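Local coordinates for glycosyl hydrolase family 2, TIM barrel domain protein (Faecalibacterium prausnitzii A2-165, PDB 6ED2) that probably hydrolyses beta-D-glucuronides as a gut bacterial beta-glucuronidase of glycosyl hydrolase family 2, at residues H516-M519 with D520-K524; T477-P480 with D481-K484; I147-N151 with Q152-L156. All coordinates share one frame; numbering follows the deposited sequence.

Contact 1: residues H516-M519 with D520-K524; sequences HHEM and DGWAK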
ATOM      1  N   HIS A 516      11.409  22.436 -24.657  1.00 29.82           N
ATOM      2  CA  HIS A 516      12.061  23.690 -25.031  1.00 33.99           C
ATOM      3  C   HIS A 516      11.774  24.058 -26.479  1.00 35.00           C
ATOM      4  O   HIS A 516      11.591  25.237 -26.801  1.00 33.70           O
ATOM      5  CB  HIS A 516      13.563  23.580 -24.827  1.00 30.57           C
ATOM      6  CG  HIS A 516      14.002  23.900 -23.440  1.00 36.03           C
ATOM      7  ND1 HIS A 516      13.843  25.150 -22.880  1.00 35.83           N
ATOM      8  CD2 HIS A 516      14.601  23.136 -22.497  1.00 31.84           C
ATOM      9  CE1 HIS A 516      14.333  25.143 -21.652  1.00 33.69           C
ATOM     10  NE2 HIS A 516      14.802  23.935 -21.397  1.00 40.28           N
ATOM     11  N   HIS A 517      11.738  23.064 -27.364  1.00 33.15           N
ATOM     12  CA  HIS A 517      11.439  23.339 -28.762  1.00 35.83           C
ATOM     13  C   HIS A 517      10.068  23.994 -28.905  1.00 36.26           C
ATOM     14  O   HIS A 517       9.937  25.038 -29.549  1.00 38.61           O
ATOM     15  CB  HIS A 517      11.522  22.053 -29.588  1.00 30.30           C
ATOM     16  CG  HIS A 517      11.200  22.252 -31.037  1.00 47.49           C
ATOM     17  ND1 HIS A 517      12.082  22.837 -31.926  1.00 46.66           N
ATOM     18  CD2 HIS A 517      10.080  21.979 -31.746  1.00 46.41           C
ATOM     19  CE1 HIS A 517      11.527  22.890 -33.122  1.00 45.80           C
ATOM     20  NE2 HIS A 517      10.311  22.377 -33.040  1.00 44.78           N
ATOM     21  N   GLU A 518       9.035  23.415 -28.283  1.00 34.08           N
ATOM     22  CA  GLU A 518       7.702  24.015 -28.390  1.00 37.23           C
ATOM     23  C   GLU A 518       7.645  25.378 -27.708  1.00 31.10           C
ATOM     24  O   GLU A 518       6.997  26.300 -28.211  1.00 27.90           O
ATOM     25  CB  GLU A 518       6.624  23.091 -27.808  1.00 34.93           C
ATOM     26  CG  GLU A 518       5.201  23.533 -28.209  1.00 37.89           C
ATOM     27  CD  GLU A 518       4.069  22.812 -27.464  1.00 36.46           C
ATOM     28  OE1 GLU A 518       4.282  21.674 -26.995  1.00 34.12           O
ATOM     29  OE2 GLU A 518       2.951  23.386 -27.370  1.00 32.76           O
ATOM     30  N   MET A 519       8.310  25.528 -26.562  1.00 30.33           N
ATOM     31  CA  MET A 519       8.269  26.814 -25.877  1.00 32.17           C
ATOM     32  C   MET A 519       8.892  27.917 -26.725  1.00 35.11           C
ATOM     33  O   MET A 519       8.431  29.066 -26.677  1.00 34.08           O
ATOM     34  CB  MET A 519       8.969  26.722 -24.519  1.00 27.77           C
ATOM     35  CG  MET A 519       8.246  25.822 -23.517  1.00 35.77           C
ATOM     36  SD  MET A 519       6.465  26.151 -23.446  1.00 35.37           S
ATOM     37  CE  MET A 519       6.473  27.687 -22.553  1.00 29.42           C
ATOM     38  N   ASP A 520       9.937  27.599 -27.503  1.00 36.24           N
ATOM     39  CA  ASP A 520      10.488  28.600 -28.415  1.00 37.08           C
ATOM     40  C   ASP A 520       9.440  29.050 -29.424  1.00 32.69           C
ATOM     41  O   ASP A 520       9.417  30.224 -29.800  1.00 36.40           O
ATOM     42  CB  ASP A 520      11.726  28.063 -29.142  1.00 38.73           C
ATOM     43  CG  ASP A 520      12.882  27.719 -28.185  1.00 52.43           C
ATOM     44  OD1 ASP A 520      12.991  28.327 -27.087  1.00 52.53           O
ATOM     45  OD2 ASP A 520      13.695  26.830 -28.541  1.00 54.48           O
ATOM     46  N   GLY A 521       8.565  28.136 -29.859  1.00 32.63           N
ATOM     47  CA  GLY A 521       7.436  28.525 -30.692  1.00 30.63           C
ATOM     48  C   GLY A 521       6.469  29.456 -29.979  1.00 36.84           C
ATOM     49  O   GLY A 521       6.068  30.487 -30.528  1.00 35.17           O
ATOM     50  N   TRP A 522       6.081  29.109 -28.736  1.00 33.60           N
ATOM     51  CA  TRP A 522       5.175  29.977 -27.978  1.00 36.15           C
ATOM     52  C   TRP A 522       5.785  31.356 -27.758  1.00 30.18           C
ATOM     53  O   TRP A 522       5.073  32.369 -27.775  1.00 29.72           O
ATOM     54  CB  TRP A 522       4.788  29.333 -26.633  1.00 26.09           C
ATOM     55  CG  TRP A 522       3.831  28.253 -26.852  1.00 28.05           C
ATOM     56  CD1 TRP A 522       4.068  26.911 -26.754  1.00 31.60           C
ATOM     57  CD2 TRP A 522       2.475  28.394 -27.294  1.00 28.33           C
ATOM     58  NE1 TRP A 522       2.939  26.207 -27.106  1.00 30.53           N
ATOM     59  CE2 TRP A 522       1.944  27.095 -27.431  1.00 26.64           C
ATOM     60  CE3 TRP A 522       1.659  29.493 -27.579  1.00 27.25           C
ATOM     61  CZ2 TRP A 522       0.635  26.863 -27.852  1.00 29.02           C
ATOM     62  CZ3 TRP A 522       0.348  29.262 -27.987  1.00 27.82           C
ATOM     63  CH2 TRP A 522      -0.148  27.958 -28.120  1.00 26.99           C
ATOM     64  N   ALA A 523       7.099  31.419 -27.554  1.00 31.77           N
ATOM     65  CA  ALA A 523       7.746  32.722 -27.404  1.00 32.42           C
ATOM     66  C   ALA A 523       7.513  33.601 -28.621  1.00 33.14           C
ATOM     67  O   ALA A 523       7.458  34.829 -28.497  1.00 30.31           O
ATOM     68  CB  ALA A 523       9.246  32.551 -27.176  1.00 31.28           C
ATOM     69  N   LYS A 524       7.364  32.987 -29.798  1.00 31.82           N
ATOM     70  CA  LYS A 524       7.218  33.751 -31.031  1.00 38.59           C
ATOM     71  C   LYS A 524       5.792  34.234 -31.247  1.00 40.62           C
ATOM     72  O   LYS A 524       5.601  35.271 -31.891  1.00 38.33           O
ATOM     73  CB  LYS A 524       7.668  32.914 -32.229  1.00 35.84           C
ATOM     74  CG  LYS A 524       9.178  32.863 -32.377  1.00 36.45           C
ATOM     75  CD  LYS A 524       9.614  31.629 -33.170  1.00 45.92           C
ATOM     76  CE  LYS A 524      11.136  31.456 -33.134  1.00 57.13           C
ATOM     77  NZ  LYS A 524      11.571  30.019 -33.159  1.00 66.61           N
TER
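OE2 of E518 is gripped by two groups: the indole NE1 of W522, one helical turn on, donates to it at 2.8 Å, and R496 adds a salt bridge. The indole bond is almost straight, with an N-H...O angle of 170°. OE2 sits at the ring's edge, in the indole plane, whereas NE1 meets the carboxylate on its anti side and somewhat out of its plane; the two planes are turned 42° apart. With CG anti to the backbone N (chi1 -166°) and the chain extended beyond it, E518 runs alongside W522, pointing the same way, and its CG lies 3.7 Å from W522 NE1. The other oxygen, OE1, bonds to Y498 OH, fixing the carboxylate's rotation. An uncharged glutamine here would probably leave R496 without its ionic mate. M519 makes a Met-aromatic contact with the same indole: its bent chain brings SD to 4.2 Å from W522 CD1, oblique to the ring. The same residues carry the regular i to i+4 backbone bonds, W522 N donating to E518 O at 3.0 Å and A523 N to M519 O at 2.8 Å. Elsewhere on the helix, Y571 OH bonds to both H516 ND1 and D520 OD1, joining residues one turn apart. Helix 508-525 belongs to the beta-alpha-beta unit between barrel strands 492-495 and 531-535; W522 and M519 rest on L494 and L531, and M519 also reaches V567 of helix 554-570.

Contact 2: residues T477-P480 with D481-K484; sequences TSLP and DTSK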
ATOM      1  N   THR A 477      -1.841  18.609 -28.761  1.00 33.60           N
ATOM      2  CA  THR A 477      -1.815  18.560 -30.216  1.00 36.60           C
ATOM      3  C   THR A 477      -2.066  19.915 -30.875  1.00 36.98           C
ATOM      4  O   THR A 477      -2.084  19.982 -32.105  1.00 38.29           O
ATOM      5  CB  THR A 477      -2.863  17.569 -30.723  1.00 37.11           C
ATOM      6  OG1 THR A 477      -4.149  17.954 -30.224  1.00 42.78           O
ATOM      7  CG2 THR A 477      -2.544  16.161 -30.254  1.00 35.12           C
ATOM      8  N   SER A 478      -2.299  20.981 -30.107  1.00 36.66           N
ATOM      9  CA  SER A 478      -2.435  22.327 -30.657  1.00 37.75           C
ATOM     10  C   SER A 478      -1.138  23.070 -30.381  1.00 32.88           C
ATOM     11  O   SER A 478      -0.841  23.388 -29.230  1.00 36.69           O
ATOM     12  CB  SER A 478      -3.626  23.065 -30.049  1.00 34.37           C
ATOM     13  OG  SER A 478      -4.849  22.505 -30.507  1.00 33.71           O
ATOM     14  N   LEU A 479      -0.372  23.340 -31.426  1.00 34.57           N
ATOM     15  CA  LEU A 479       0.973  23.893 -31.326  1.00 34.09           C
ATOM     16  C   LEU A 479       0.951  25.394 -31.576  1.00 32.91           C
ATOM     17  O   LEU A 479      -0.043  25.943 -32.056  1.00 31.98           O
ATOM     18  CB  LEU A 479       1.898  23.181 -32.318  1.00 30.10           C
ATOM     19  CG  LEU A 479       1.936  21.658 -32.149  1.00 37.68           C
ATOM     20  CD1 LEU A 479       2.968  21.038 -33.076  1.00 34.86           C
ATOM     21  CD2 LEU A 479       2.206  21.258 -30.690  1.00 33.80           C
ATOM     22  N   PRO A 480       2.031  26.104 -31.239  1.00 30.60           N
ATOM     23  CA  PRO A 480       2.043  27.563 -31.445  1.00 33.58           C
ATOM     24  C   PRO A 480       1.664  27.986 -32.858  1.00 37.51           C
ATOM     25  O   PRO A 480       0.999  29.015 -33.046  1.00 33.56           O
ATOM     26  CB  PRO A 480       3.495  27.941 -31.129  1.00 35.07           C
ATOM     27  CG  PRO A 480       3.972  26.885 -30.208  1.00 31.65           C
ATOM     28  CD  PRO A 480       3.253  25.631 -30.559  1.00 30.93           C
ATOM     29  N   ASP A 481       2.044  27.189 -33.852  1.00 35.60           N
ATOM     30  CA  ASP A 481       1.904  27.526 -35.256  1.00 40.68           C
ATOM     31  C   ASP A 481       0.667  26.915 -35.895  1.00 41.88           C
ATOM     32  O   ASP A 481       0.335  27.281 -37.026  1.00 45.48           O
ATOM     33  CB  ASP A 481       3.162  27.079 -36.025  1.00 42.11           C
ATOM     34  CG  ASP A 481       3.656  25.668 -35.608  1.00 56.54           C
ATOM     35  OD1 ASP A 481       3.836  24.817 -36.515  1.00 68.56           O
ATOM     36  OD2 ASP A 481       3.885  25.403 -34.389  1.00 50.30           O
ATOM     37  N   THR A 482      -0.024  25.996 -35.211  1.00 37.82           N
ATOM     38  CA  THR A 482      -1.229  25.394 -35.762  1.00 33.74           C
ATOM     39  C   THR A 482      -2.508  25.750 -35.007  1.00 38.27           C
ATOM     40  O   THR A 482      -3.600  25.554 -35.553  1.00 36.52           O
ATOM     41  CB  THR A 482      -1.096  23.860 -35.816  1.00 35.59           C
ATOM     42  OG1 THR A 482      -1.053  23.324 -34.488  1.00 31.90           O
ATOM     43  CG2 THR A 482       0.175  23.436 -36.561  1.00 33.61           C
ATOM     44  N   SER A 483      -2.412  26.257 -33.779  1.00 35.02           N
ATOM     45  CA  SER A 483      -3.611  26.577 -33.011  1.00 34.10           C
ATOM     46  C   SER A 483      -4.331  27.764 -33.638  1.00 32.81           C
ATOM     47  O   SER A 483      -3.765  28.862 -33.737  1.00 31.02           O
ATOM     48  CB  SER A 483      -3.262  26.895 -31.557  1.00 32.16           C
ATOM     49  OG  SER A 483      -4.388  27.473 -30.903  1.00 32.55           O
ATOM     50  N   LYS A 484      -5.581  27.547 -34.055  1.00 28.19           N
ATOM     51  CA  LYS A 484      -6.421  28.634 -34.534  1.00 30.14           C
ATOM     52  C   LYS A 484      -7.064  29.426 -33.408  1.00 36.71           C
ATOM     53  O   LYS A 484      -7.652  30.482 -33.671  1.00 35.32           O
ATOM     54  CB  LYS A 484      -7.513  28.099 -35.443  1.00 27.74           C
ATOM     55  CG  LYS A 484      -6.975  27.380 -36.671  1.00 34.36           C
ATOM     56  CD  LYS A 484      -8.094  26.597 -37.341  1.00 39.44           C
ATOM     57  CE  LYS A 484      -7.951  26.630 -38.835  1.00 44.82           C
ATOM     58  NZ  LYS A 484      -6.836  25.752 -39.262  1.00 52.52           N
TER
HETATM   59  O   HOH W   1      -1.390  29.892 -33.749  1.00 35.75           O
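A type I beta turn, L479 to T482, shapes this piece of the loop joining strands 470-474 and 492-495 of the TIM barrel, and L479 is bonded at both its backbone ends. Its carbonyl oxygen accepts two amides. S483 N approaches L479 O at 2.9 Å in the carbonyl plane, an i+4 to i bond as in an alpha turn, while T482 N reaches the same oxygen at 3.2 Å from well above that plane, closing the beta turn itself. On the amino side, L479 N donates to T482 OG1 at 3.1 Å with an N-H...O angle of 160°. The hydroxyl gets there because T482 places OG1 between its own backbone N and carbonyl carbon (chi1 67°), turned back over the start of the turn. L479 and T482 thus lie side by side. At the turn's corner D481 folds back, its OD2 3.6 Å from L479 CB, and P480 packs on W522 and V525 of helix 508-525. S483 OG serves the following chain instead, accepting from G485 N and Q486 N. A water bridges the backbone, donating to P480 O and to S483 O, each 2.6 Å from the water oxygen.

Contact 3: residues I147-N151 with Q152-L156; sequences IVRYN and QFNKL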
ATOM      1  N   ILE A 147     -48.285  27.908  -6.516  1.00 32.89           N
ATOM      2  CA  ILE A 147     -48.459  26.468  -6.595  1.00 34.65           C
ATOM      3  C   ILE A 147     -48.511  25.808  -5.217  1.00 32.53           C
ATOM      4  O   ILE A 147     -49.124  24.744  -5.075  1.00 34.56           O
ATOM      5  CB  ILE A 147     -47.335  25.848  -7.457  1.00 36.49           C
ATOM      6  CG1 ILE A 147     -47.235  26.578  -8.798  1.00 39.83           C
ATOM      7  CG2 ILE A 147     -47.585  24.383  -7.690  1.00 37.66           C
ATOM      8  CD1 ILE A 147     -48.492  26.448  -9.644  1.00 42.29           C
ATOM      9  N   VAL A 148     -47.888  26.397  -4.208  1.00 29.68           N
ATOM     10  CA  VAL A 148     -47.790  25.766  -2.897  1.00 37.07           C
ATOM     11  C   VAL A 148     -49.097  25.931  -2.133  1.00 37.85           C
ATOM     12  O   VAL A 148     -49.861  26.881  -2.348  1.00 37.55           O
ATOM     13  CB  VAL A 148     -46.612  26.354  -2.096  1.00 33.41           C
ATOM     14  CG1 VAL A 148     -45.286  25.916  -2.706  1.00 28.47           C
ATOM     15  CG2 VAL A 148     -46.724  27.872  -2.038  1.00 28.57           C
ATOM     16  N   ARG A 149     -49.354  24.992  -1.226  1.00 37.36           N
ATOM     17  CA  ARG A 149     -50.391  25.157  -0.217  1.00 34.10           C
ATOM     18  C   ARG A 149     -49.746  25.733   1.036  1.00 34.56           C
ATOM     19  O   ARG A 149     -48.712  25.231   1.493  1.00 34.29           O
ATOM     20  CB  ARG A 149     -51.076  23.826   0.098  1.00 39.24           C
ATOM     21  CG  ARG A 149     -51.472  22.997  -1.108  1.00 41.76           C
ATOM     22  CD  ARG A 149     -51.159  21.527  -0.846  1.00 50.14           C
ATOM     23  NE  ARG A 149     -51.430  20.666  -1.999  1.00 56.36           N
ATOM     24  CZ  ARG A 149     -50.863  19.473  -2.185  1.00 61.43           C
ATOM     25  NH1 ARG A 149     -51.169  18.745  -3.264  1.00 53.35           N
ATOM     26  NH2 ARG A 149     -49.980  19.010  -1.292  1.00 50.20           N
ATOM     27  N   TYR A 150     -50.355  26.781   1.584  1.00 30.91           N
ATOM     28  CA  TYR A 150     -49.793  27.517   2.710  1.00 35.66           C
ATOM     29  C   TYR A 150     -50.165  26.868   4.047  1.00 40.41           C
ATOM     30  O   TYR A 150     -51.265  26.341   4.215  1.00 36.65           O
ATOM     31  CB  TYR A 150     -50.250  28.978   2.652  1.00 28.92           C
ATOM     32  CG  TYR A 150     -49.571  29.717   1.516  1.00 38.51           C
ATOM     33  CD1 TYR A 150     -48.429  30.497   1.738  1.00 37.15           C
ATOM     34  CD2 TYR A 150     -50.036  29.598   0.210  1.00 30.41           C
ATOM     35  CE1 TYR A 150     -47.789  31.148   0.693  1.00 33.17           C
ATOM     36  CE2 TYR A 150     -49.404  30.249  -0.840  1.00 32.83           C
ATOM     37  CZ  TYR A 150     -48.288  31.022  -0.591  1.00 34.46           C
ATOM     38  OH  TYR A 150     -47.675  31.652  -1.639  1.00 34.61           O
ATOM     39  N   ASN A 151     -49.217  26.898   4.986  1.00 39.68           N
ATOM     40  CA  ASN A 151     -49.290  26.161   6.252  1.00 42.82           C
ATOM     41  C   ASN A 151     -49.565  24.674   6.030  1.00 43.69           C
ATOM     42  O   ASN A 151     -50.253  24.021   6.819  1.00 43.47           O
ATOM     43  CB  ASN A 151     -50.313  26.767   7.216  1.00 44.47           C
ATOM     44  CG  ASN A 151     -49.819  26.740   8.662  1.00 47.01           C
ATOM     45  OD1 ASN A 151     -48.765  27.318   8.989  1.00 38.24           O
ATOM     46  ND2 ASN A 151     -50.565  26.052   9.535  1.00 45.65           N
ATOM     47  N   GLN A 152     -49.002  24.123   4.959  1.00 40.37           N
ATOM     48  CA  GLN A 152     -49.092  22.696   4.692  1.00 37.67           C
ATOM     49  C   GLN A 152     -47.766  22.212   4.141  1.00 36.04           C
ATOM     50  O   GLN A 152     -46.869  23.002   3.821  1.00 35.30           O
ATOM     51  CB  GLN A 152     -50.223  22.365   3.712  1.00 37.08           C
ATOM     52  CG  GLN A 152     -51.561  22.883   4.164  1.00 41.76           C
ATOM     53  CD  GLN A 152     -52.634  22.663   3.144  1.00 42.53           C
ATOM     54  OE1 GLN A 152     -52.808  21.552   2.642  1.00 50.32           O
ATOM     55  NE2 GLN A 152     -53.364  23.726   2.818  1.00 47.00           N
ATOM     56  N   PHE A 153     -47.656  20.891   4.034  1.00 34.70           N
ATOM     57  CA  PHE A 153     -46.525  20.287   3.358  1.00 35.99           C
ATOM     58  C   PHE A 153     -46.758  20.271   1.847  1.00 37.69           C
ATOM     59  O   PHE A 153     -47.895  20.222   1.369  1.00 34.03           O
ATOM     60  CB  PHE A 153     -46.269  18.877   3.889  1.00 31.13           C
ATOM     61  CG  PHE A 153     -45.574  18.869   5.217  1.00 35.77           C
ATOM     62  CD1 PHE A 153     -44.200  19.093   5.298  1.00 34.51           C
ATOM     63  CD2 PHE A 153     -46.296  18.680   6.391  1.00 34.93           C
ATOM     64  CE1 PHE A 153     -43.545  19.115   6.520  1.00 32.51           C
ATOM     65  CE2 PHE A 153     -45.653  18.700   7.634  1.00 36.71           C
ATOM     66  CZ  PHE A 153     -44.273  18.909   7.699  1.00 36.54           C
ATOM     67  N   ASN A 154     -45.657  20.343   1.103  1.00 31.16           N
ATOM     68  CA  ASN A 154     -45.673  20.382  -0.350  1.00 34.00           C
ATOM     69  C   ASN A 154     -44.680  19.372  -0.893  1.00 33.76           C
ATOM     70  O   ASN A 154     -43.602  19.184  -0.320  1.00 33.82           O
ATOM     71  CB  ASN A 154     -45.340  21.794  -0.838  1.00 31.13           C
ATOM     72  CG  ASN A 154     -46.404  22.800  -0.442  1.00 33.36           C
ATOM     73  OD1 ASN A 154     -47.328  23.058  -1.210  1.00 35.94           O
ATOM     74  ND2 ASN A 154     -46.295  23.354   0.761  1.00 29.26           N
ATOM     75  N   LYS A 155     -45.044  18.719  -1.995  1.00 30.52           N
ATOM     76  CA  LYS A 155     -44.188  17.709  -2.599  1.00 30.82           C
ATOM     77  C   LYS A 155     -43.254  18.347  -3.625  1.00 33.67           C
ATOM     78  O   LYS A 155     -43.699  19.064  -4.527  1.00 33.67           O
ATOM     79  CB  LYS A 155     -45.013  16.610  -3.259  1.00 32.09           C
ATOM     80  CG  LYS A 155     -44.131  15.574  -3.932  1.00 39.31           C
ATOM     81  CD  LYS A 155     -44.760  14.204  -3.910  1.00 46.03           C
ATOM     82  CE  LYS A 155     -44.690  13.601  -2.528  1.00 50.79           C
ATOM     83  NZ  LYS A 155     -45.403  12.295  -2.513  1.00 56.52           N
ATOM     84  N   LEU A 156     -41.958  18.092  -3.474  1.00 32.39           N
ATOM     85  CA  LEU A 156     -40.940  18.535  -4.413  1.00 28.73           C
ATOM     86  C   LEU A 156     -40.398  17.308  -5.119  1.00 33.18           C
ATOM     87  O   LEU A 156     -39.806  16.435  -4.473  1.00 30.41           O
ATOM     88  CB  LEU A 156     -39.820  19.278  -3.693  1.00 32.09           C
ATOM     89  CG  LEU A 156     -38.572  19.626  -4.490  1.00 32.34           C
ATOM     90  CD1 LEU A 156     -38.945  20.373  -5.785  1.00 32.01           C
ATOM     91  CD2 LEU A 156     -37.667  20.462  -3.597  1.00 26.26           C
TER
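Q152 closes a type II beta turn that begins at R149 and leads into strand 152-161 in the antiparallel sheet of the sugar-binding domain; its amide end lies against R149, with NE2 3.6 Å from R149 CB. The chain of Q152 is extended beyond CG and crosses the arginine side chain at about a right angle, the amide and guanidinium planes nearly parallel at 18°. At F153 the backbone carbonyl takes over: F153 O faces the edge of the guanidinium, 3.6 Å from R149 NH2, while the phenyl ring turns the other way, stacking edge-to-face on F100 and touching A33 of a neighbouring subunit. N154 then carries the two hydrogen bonds of the contact. Its CG lies anti to the carbonyl carbon, beside the backbone N (chi1 -65°), which turns the amide to both backbone groups of R149. ND2 donates to R149 O at 3.1 Å, nearly straight at 169°, and the oxygen lies in the plane of the asparagine amide. In return R149 N donates to N154 OD1, using a lone pair in the carbonyl plane, at 2.8 Å. Two bonds to one residue fix the rotation of the buried amide and which end is oxygen. N126 ND2 gives OD1 a second donor, and V148 CA approaches N154 OD1 to 3.2 Å.

Contacts 1 and 2 form one neighbourhood of the TIM barrel domain, their centres 11 Å apart. The turn at 477-484 leans on helix 508-525: P480 CG comes within 3.3 Å of W522 NE1, and P480 CB within 3.5 Å of G521 C. L479 also reaches the shared carboxylate, its CD2 4.0 Å from E518 OE2, so the turn helps to cover the glutamate-indole pair. Contact 3 belongs to the sugar-binding domain on the opposite side of the chain's centre, about 63 Å from contact 1 and 56 Å from contact 2, centre to centre. All three lie away from the magnesium site at T239 and E241.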